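Local atomic coordinates of acyl-coenzyme A oxidase 3 (PDB entry 5YS9), a protein that oxidises fatty acyl-CoA thioesters to (2E)-enoyl-CoA with FAD as cofactor, passing the electrons to oxygen to form hydrogen peroxide in peroxisomal beta-oxidation. Residues Leu510-Ile522 and Cys553-Tyr567. Numbering follows the deposited sequence.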
loop_
_atom_site.group_PDB
_atom_site.type_symbol
_atom_site.label_atom_id
_atom_site.label_comp_id
_atom_site.label_asym_id
_atom_site.label_seq_id
_atom_site.Cartn_x
_atom_site.Cartn_y
_atom_site.Cartn_z
ATOM N N LEU A 510 -5.182 -26.605 16.820
ATOM C CA LEU A 510 -5.185 -25.451 15.933
ATOM C C LEU A 510 -5.149 -25.896 14.448
ATOM O O LEU A 510 -5.827 -25.297 13.601
ATOM C CB LEU A 510 -4.010 -24.524 16.265
ATOM C CG LEU A 510 -3.800 -24.010 17.704
ATOM C CD1 LEU A 510 -2.519 -23.191 17.763
ATOM C CD2 LEU A 510 -4.981 -23.205 18.223
ATOM N N ILE A 511 -4.414 -26.968 14.129
ATOM C CA ILE A 511 -4.503 -27.516 12.761
ATOM C C ILE A 511 -5.939 -27.979 12.421
ATOM O O ILE A 511 -6.510 -27.621 11.367
ATOM C CB ILE A 511 -3.481 -28.625 12.530
ATOM C CG1 ILE A 511 -2.076 -27.996 12.404
ATOM C CG2 ILE A 511 -3.813 -29.420 11.261
ATOM C CD1 ILE A 511 -0.922 -28.976 12.505
ATOM N N GLU A 512 -6.526 -28.724 13.347
ATOM C CA GLU A 512 -7.860 -29.262 13.147
ATOM C C GLU A 512 -8.857 -28.111 12.950
ATOM O O GLU A 512 -9.739 -28.171 12.096
ATOM C CB GLU A 512 -8.246 -30.157 14.327
ATOM C CG GLU A 512 -9.476 -31.027 14.101
ATOM C CD GLU A 512 -10.101 -31.445 15.418
ATOM O OE1 GLU A 512 -11.138 -30.895 15.830
ATOM O OE2 GLU A 512 -9.519 -32.304 16.090
ATOM N N ALA A 513 -8.674 -27.054 13.720
ATOM C CA ALA A 513 -9.561 -25.901 13.636
ATOM C C ALA A 513 -9.515 -25.183 12.255
ATOM O O ALA A 513 -10.532 -24.710 11.786
ATOM C CB ALA A 513 -9.243 -24.929 14.770
ATOM N N TRP A 514 -8.337 -25.119 11.625
ATOM C CA TRP A 514 -8.209 -24.606 10.240
ATOM C C TRP A 514 -8.759 -25.583 9.185
ATOM O O TRP A 514 -9.289 -25.153 8.136
ATOM C CB TRP A 514 -6.750 -24.177 9.919
ATOM C CG TRP A 514 -6.486 -22.860 10.495
ATOM C CD1 TRP A 514 -5.759 -22.576 11.616
ATOM C CD2 TRP A 514 -7.039 -21.618 10.040
ATOM N NE1 TRP A 514 -5.824 -21.217 11.880
ATOM C CE2 TRP A 514 -6.598 -20.610 10.931
ATOM C CE3 TRP A 514 -7.877 -21.259 8.965
ATOM C CZ2 TRP A 514 -6.947 -19.254 10.769
ATOM C CZ3 TRP A 514 -8.210 -19.918 8.789
ATOM C CH2 TRP A 514 -7.756 -18.926 9.704
ATOM N N GLU A 515 -8.619 -26.884 9.447
ATOM C CA GLU A 515 -9.263 -27.905 8.618
ATOM C C GLU A 515 -10.769 -27.792 8.721
ATOM O O GLU A 515 -11.470 -27.891 7.694
ATOM C CB GLU A 515 -8.755 -29.324 8.956
ATOM C CG GLU A 515 -7.275 -29.538 8.616
ATOM C CD GLU A 515 -6.777 -30.962 8.884
ATOM O OE1 GLU A 515 -7.495 -31.770 9.527
ATOM O OE2 GLU A 515 -5.657 -31.302 8.438
ATOM N N LYS A 516 -11.287 -27.519 9.920
ATOM C CA LYS A 516 -12.714 -27.390 10.035
ATOM C C LYS A 516 -13.277 -26.240 9.198
ATOM O O LYS A 516 -14.203 -26.418 8.452
ATOM C CB LYS A 516 -13.190 -27.207 11.482
ATOM C CG LYS A 516 -14.651 -27.664 11.604
ATOM C CD LYS A 516 -15.438 -26.999 12.698
ATOM C CE LYS A 516 -16.913 -27.379 12.641
ATOM N NZ LYS A 516 -17.224 -28.685 13.276
ATOM N N VAL A 517 -12.752 -25.046 9.382
ATOM C CA VAL A 517 -13.329 -23.875 8.731
ATOM C C VAL A 517 -13.125 -23.909 7.188
ATOM O O VAL A 517 -13.999 -23.470 6.466
ATOM C CB VAL A 517 -12.845 -22.542 9.387
ATOM C CG1 VAL A 517 -13.235 -22.522 10.868
ATOM C CG2 VAL A 517 -11.337 -22.330 9.219
ATOM N N ALA A 518 -12.002 -24.458 6.710
ATOM C CA ALA A 518 -11.772 -24.671 5.276
ATOM C C ALA A 518 -12.780 -25.630 4.703
ATOM O O ALA A 518 -13.477 -25.310 3.739
ATOM C CB ALA A 518 -10.369 -25.216 5.024
ATOM N N ASN A 519 -12.880 -26.799 5.330
ATOM C CA ASN A 519 -13.860 -27.797 4.914
ATOM C C ASN A 519 -15.296 -27.265 4.965
ATOM O O ASN A 519 -16.073 -27.428 4.018
ATOM C CB ASN A 519 -13.701 -29.059 5.742
ATOM C CG ASN A 519 -14.748 -30.087 5.402
ATOM O OD1 ASN A 519 -15.686 -30.230 6.163
ATOM N ND2 ASN A 519 -14.654 -30.733 4.221
ATOM N N GLY A 520 -15.627 -26.564 6.037
ATOM C CA GLY A 520 -16.951 -25.987 6.197
ATOM C C GLY A 520 -17.309 -25.126 5.037
ATOM O O GLY A 520 -18.304 -25.344 4.384
ATOM N N ALA A 521 -16.452 -24.173 4.743
ATOM C CA ALA A 521 -16.734 -23.213 3.710
ATOM C C ALA A 521 -16.863 -23.900 2.346
ATOM O O ALA A 521 -17.781 -23.597 1.584
ATOM C CB ALA A 521 -15.636 -22.163 3.687
ATOM N N ILE A 522 -15.965 -24.838 2.060
ATOM C CA ILE A 522 -15.974 -25.555 0.771
ATOM C C ILE A 522 -17.172 -26.513 0.597
ATOM O O ILE A 522 -17.791 -26.553 -0.477
ATOM C CB ILE A 522 -14.663 -26.349 0.569
ATOM C CG1 ILE A 522 -13.506 -25.374 0.436
ATOM C CG2 ILE A 522 -14.743 -27.284 -0.662
ATOM C CD1 ILE A 522 -12.140 -25.993 0.602
ATOM N N CYS A 553 -13.243 -19.495 -0.034
ATOM C CA CYS A 553 -12.627 -20.810 -0.078
ATOM C C CYS A 553 -11.153 -20.743 -0.406
ATOM O O CYS A 553 -10.345 -21.369 0.275
ATOM C CB CYS A 553 -13.345 -21.710 -1.064
ATOM S SG CYS A 553 -15.020 -22.180 -0.533
ATOM N N ALA A 554 -10.782 -19.969 -1.421
ATOM C CA ALA A 554 -9.352 -19.802 -1.770
ATOM C C ALA A 554 -8.575 -19.264 -0.569
ATOM O O ALA A 554 -7.462 -19.707 -0.257
ATOM C CB ALA A 554 -9.191 -18.861 -2.961
ATOM N N LYS A 555 -9.191 -18.305 0.107
ATOM C CA LYS A 555 -8.556 -17.638 1.230
ATOM C C LYS A 555 -8.396 -18.567 2.417
ATOM O O LYS A 555 -7.329 -18.615 3.008
ATOM C CB LYS A 555 -9.352 -16.416 1.641
ATOM C CG LYS A 555 -8.636 -15.498 2.617
ATOM C CD LYS A 555 -9.576 -14.795 3.588
ATOM C CE LYS A 555 -9.678 -13.319 3.323
ATOM N NZ LYS A 555 -10.475 -12.698 4.414
ATOM N N ILE A 556 -9.439 -19.300 2.778
ATOM C CA ILE A 556 -9.365 -20.118 3.979
ATOM C C ILE A 556 -8.455 -21.312 3.752
ATOM O O ILE A 556 -7.650 -21.661 4.607
ATOM C CB ILE A 556 -10.752 -20.512 4.526
ATOM C CG1 ILE A 556 -11.513 -19.265 4.953
ATOM C CG2 ILE A 556 -10.607 -21.384 5.762
ATOM C CD1 ILE A 556 -13.010 -19.330 4.701
ATOM N N HIS A 557 -8.545 -21.905 2.587
ATOM C CA HIS A 557 -7.677 -23.025 2.269
ATOM C C HIS A 557 -6.173 -22.653 2.262
ATOM O O HIS A 557 -5.337 -23.422 2.742
ATOM C CB HIS A 557 -8.132 -23.613 0.926
ATOM C CG HIS A 557 -7.182 -24.600 0.326
ATOM N ND1 HIS A 557 -7.119 -25.912 0.732
ATOM C CD2 HIS A 557 -6.294 -24.470 -0.692
ATOM C CE1 HIS A 557 -6.221 -26.544 -0.007
ATOM N NE2 HIS A 557 -5.721 -25.695 -0.892
ATOM N N THR A 558 -5.842 -21.491 1.691
ATOM C CA THR A 558 -4.479 -21.005 1.665
ATOM C C THR A 558 -3.980 -20.729 3.099
ATOM O O THR A 558 -2.850 -21.064 3.472
ATOM C CB THR A 558 -4.380 -19.763 0.754
ATOM O OG1 THR A 558 -4.876 -20.101 -0.555
ATOM C CG2 THR A 558 -2.908 -19.277 0.618
ATOM N N ARG A 559 -4.830 -20.159 3.929
ATOM C CA ARG A 559 -4.417 -19.876 5.277
ATOM C C ARG A 559 -4.074 -21.132 6.084
ATOM O O ARG A 559 -3.069 -21.188 6.845
ATOM C CB ARG A 559 -5.515 -19.081 5.997
ATOM C CG ARG A 559 -5.004 -18.326 7.193
ATOM C CD ARG A 559 -3.606 -17.771 6.901
ATOM N NE ARG A 559 -3.326 -16.629 7.716
ATOM C CZ ARG A 559 -3.567 -15.376 7.391
ATOM N NH1 ARG A 559 -4.109 -15.057 6.262
ATOM N NH2 ARG A 559 -3.274 -14.431 8.246
ATOM N N LYS A 560 -4.932 -22.119 5.902
ATOM C CA LYS A 560 -4.787 -23.416 6.490
ATOM C C LYS A 560 -3.533 -24.079 5.959
ATOM O O LYS A 560 -2.794 -24.669 6.714
ATOM C CB LYS A 560 -6.041 -24.242 6.208
ATOM C CG LYS A 560 -5.911 -25.721 6.487
ATOM C CD LYS A 560 -5.853 -26.519 5.204
ATOM C CE LYS A 560 -4.554 -27.280 5.096
ATOM N NZ LYS A 560 -4.137 -27.434 3.681
ATOM N N HIS A 561 -3.267 -23.950 4.667
ATOM C CA HIS A 561 -2.000 -24.485 4.133
ATOM C C HIS A 561 -0.701 -23.862 4.740
ATOM O O HIS A 561 0.258 -24.582 5.022
ATOM C CB HIS A 561 -1.981 -24.500 2.578
ATOM C CG HIS A 561 -1.018 -25.503 2.025
ATOM N ND1 HIS A 561 -1.140 -26.859 2.265
ATOM C CD2 HIS A 561 0.126 -25.347 1.315
ATOM C CE1 HIS A 561 -0.125 -27.495 1.704
ATOM N NE2 HIS A 561 0.655 -26.601 1.119
ATOM N N LEU A 562 -0.675 -22.541 4.939
ATOM C CA LEU A 562 0.436 -21.844 5.657
ATOM C C LEU A 562 0.658 -22.379 7.067
ATOM O O LEU A 562 1.772 -22.591 7.470
ATOM C CB LEU A 562 0.165 -20.316 5.750
ATOM C CG LEU A 562 0.326 -19.526 4.439
ATOM C CD1 LEU A 562 -0.520 -18.270 4.403
ATOM C CD2 LEU A 562 1.791 -19.200 4.228
ATOM N N VAL A 563 -0.433 -22.569 7.804
ATOM C CA VAL A 563 -0.420 -23.141 9.154
ATOM C C VAL A 563 0.171 -24.564 9.119
ATOM O O VAL A 563 1.079 -24.915 9.859
ATOM C CB VAL A 563 -1.876 -23.182 9.701
ATOM C CG1 VAL A 563 -1.987 -24.014 10.982
ATOM C CG2 VAL A 563 -2.421 -21.767 9.904
ATOM N N THR A 564 -0.363 -25.386 8.237
ATOM C CA THR A 564 0.073 -26.763 8.112
ATOM C C THR A 564 1.540 -26.854 7.749
ATOM O O THR A 564 2.307 -27.546 8.424
ATOM C CB THR A 564 -0.857 -27.492 7.140
ATOM O OG1 THR A 564 -2.033 -27.775 7.881
ATOM C CG2 THR A 564 -0.297 -28.767 6.642
ATOM N N ALA A 565 1.946 -26.110 6.731
ATOM C CA ALA A 565 3.342 -26.158 6.292
ATOM C C ALA A 565 4.322 -25.684 7.355
ATOM O O ALA A 565 5.402 -26.273 7.494
ATOM C CB ALA A 565 3.529 -25.386 5.008
ATOM N N PHE A 566 3.952 -24.661 8.131
ATOM C CA PHE A 566 4.818 -24.235 9.233
ATOM C C PHE A 566 5.084 -25.392 10.228
ATOM O O PHE A 566 6.228 -25.766 10.471
ATOM C CB PHE A 566 4.212 -23.008 9.947
ATOM C CG PHE A 566 5.225 -22.065 10.587
ATOM C CD1 PHE A 566 6.552 -22.431 10.849
ATOM C CD2 PHE A 566 4.811 -20.801 10.986
ATOM C CE1 PHE A 566 7.435 -21.544 11.475
ATOM C CE2 PHE A 566 5.693 -19.911 11.613
ATOM C CZ PHE A 566 6.993 -20.287 11.865
ATOM N N TYR A 567 4.016 -25.984 10.757
ATOM C CA TYR A 567 4.133 -27.100 11.733
ATOM C C TYR A 567 4.841 -28.349 11.181
ATOM O O TYR A 567 5.758 -28.883 11.823
ATOM C CB TYR A 567 2.752 -27.438 12.294
ATOM C CG TYR A 567 2.196 -26.375 13.235
ATOM C CD1 TYR A 567 2.939 -25.916 14.322
ATOM C CD2 TYR A 567 0.908 -25.831 13.056
ATOM C CE1 TYR A 567 2.427 -24.960 15.201
ATOM C CE2 TYR A 567 0.384 -24.871 13.941
ATOM C CZ TYR A 567 1.157 -24.441 15.002
ATOM O OH TYR A 567 0.666 -23.527 15.898
#
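Two antiparallel helices of the C-terminal helical region of the acyl-CoA oxidase pack knobs-into-holes here, Trp514 entering a hole formed by Ile556, Arg559, Lys560 and Val563, and Ile556 one formed by Trp514, Val517, Ala518 and Ala521. The segment axes approach to 8.7 Å at 161° between their N-to-C directions, and 726 Å² of surface is buried. Two CH-pi contacts lie over one face of the indole: Val563 CG2 stands 4.1 Å from the centroid of the Trp514 five-membered ring, and Arg559 CG equally far from that of the six-membered ring. The Arg559 chain bends at chi2 (37°), and its guanidinium plane lies 12° from the indole plane, the two side chains running side by side in the same direction. Ile556 CG2 borders the rim of the indole, close to the ring plane, 4.1 Å from Trp514 CZ3. An alanine in place of Trp514 would probably leave Val563 CG2 and Arg559 CG without the ring they cover and open a gap between the helices. Where the backbones run close, Ile556 CG2, anti to its own N, comes 3.5 Å from Ala518 N, a closeness consistent with the small alanine side chain there. Ile522 CG1 meets Cys553 SG at 3.7 Å; toward the other end of the contact, Ile511 CD1 approaches Tyr567 CD2 at 3.7 Å, the two side chains running antiparallel past one another. Helix 579-596 packs beside the pair: its Ile594 touches Trp514, and its Asn587 and Ser593 hydrogen-bond Tyr567 OH and Arg559 NE. Phe601 meets the indole edge-to-face. His557 hydrogen-bonds Tyr488 OH through ND1 and Ser407 OG through NE2, and its side chain, like that of Ile522, touches helix 458-477, while Leu562 and Phe566 pack on helix 349-385.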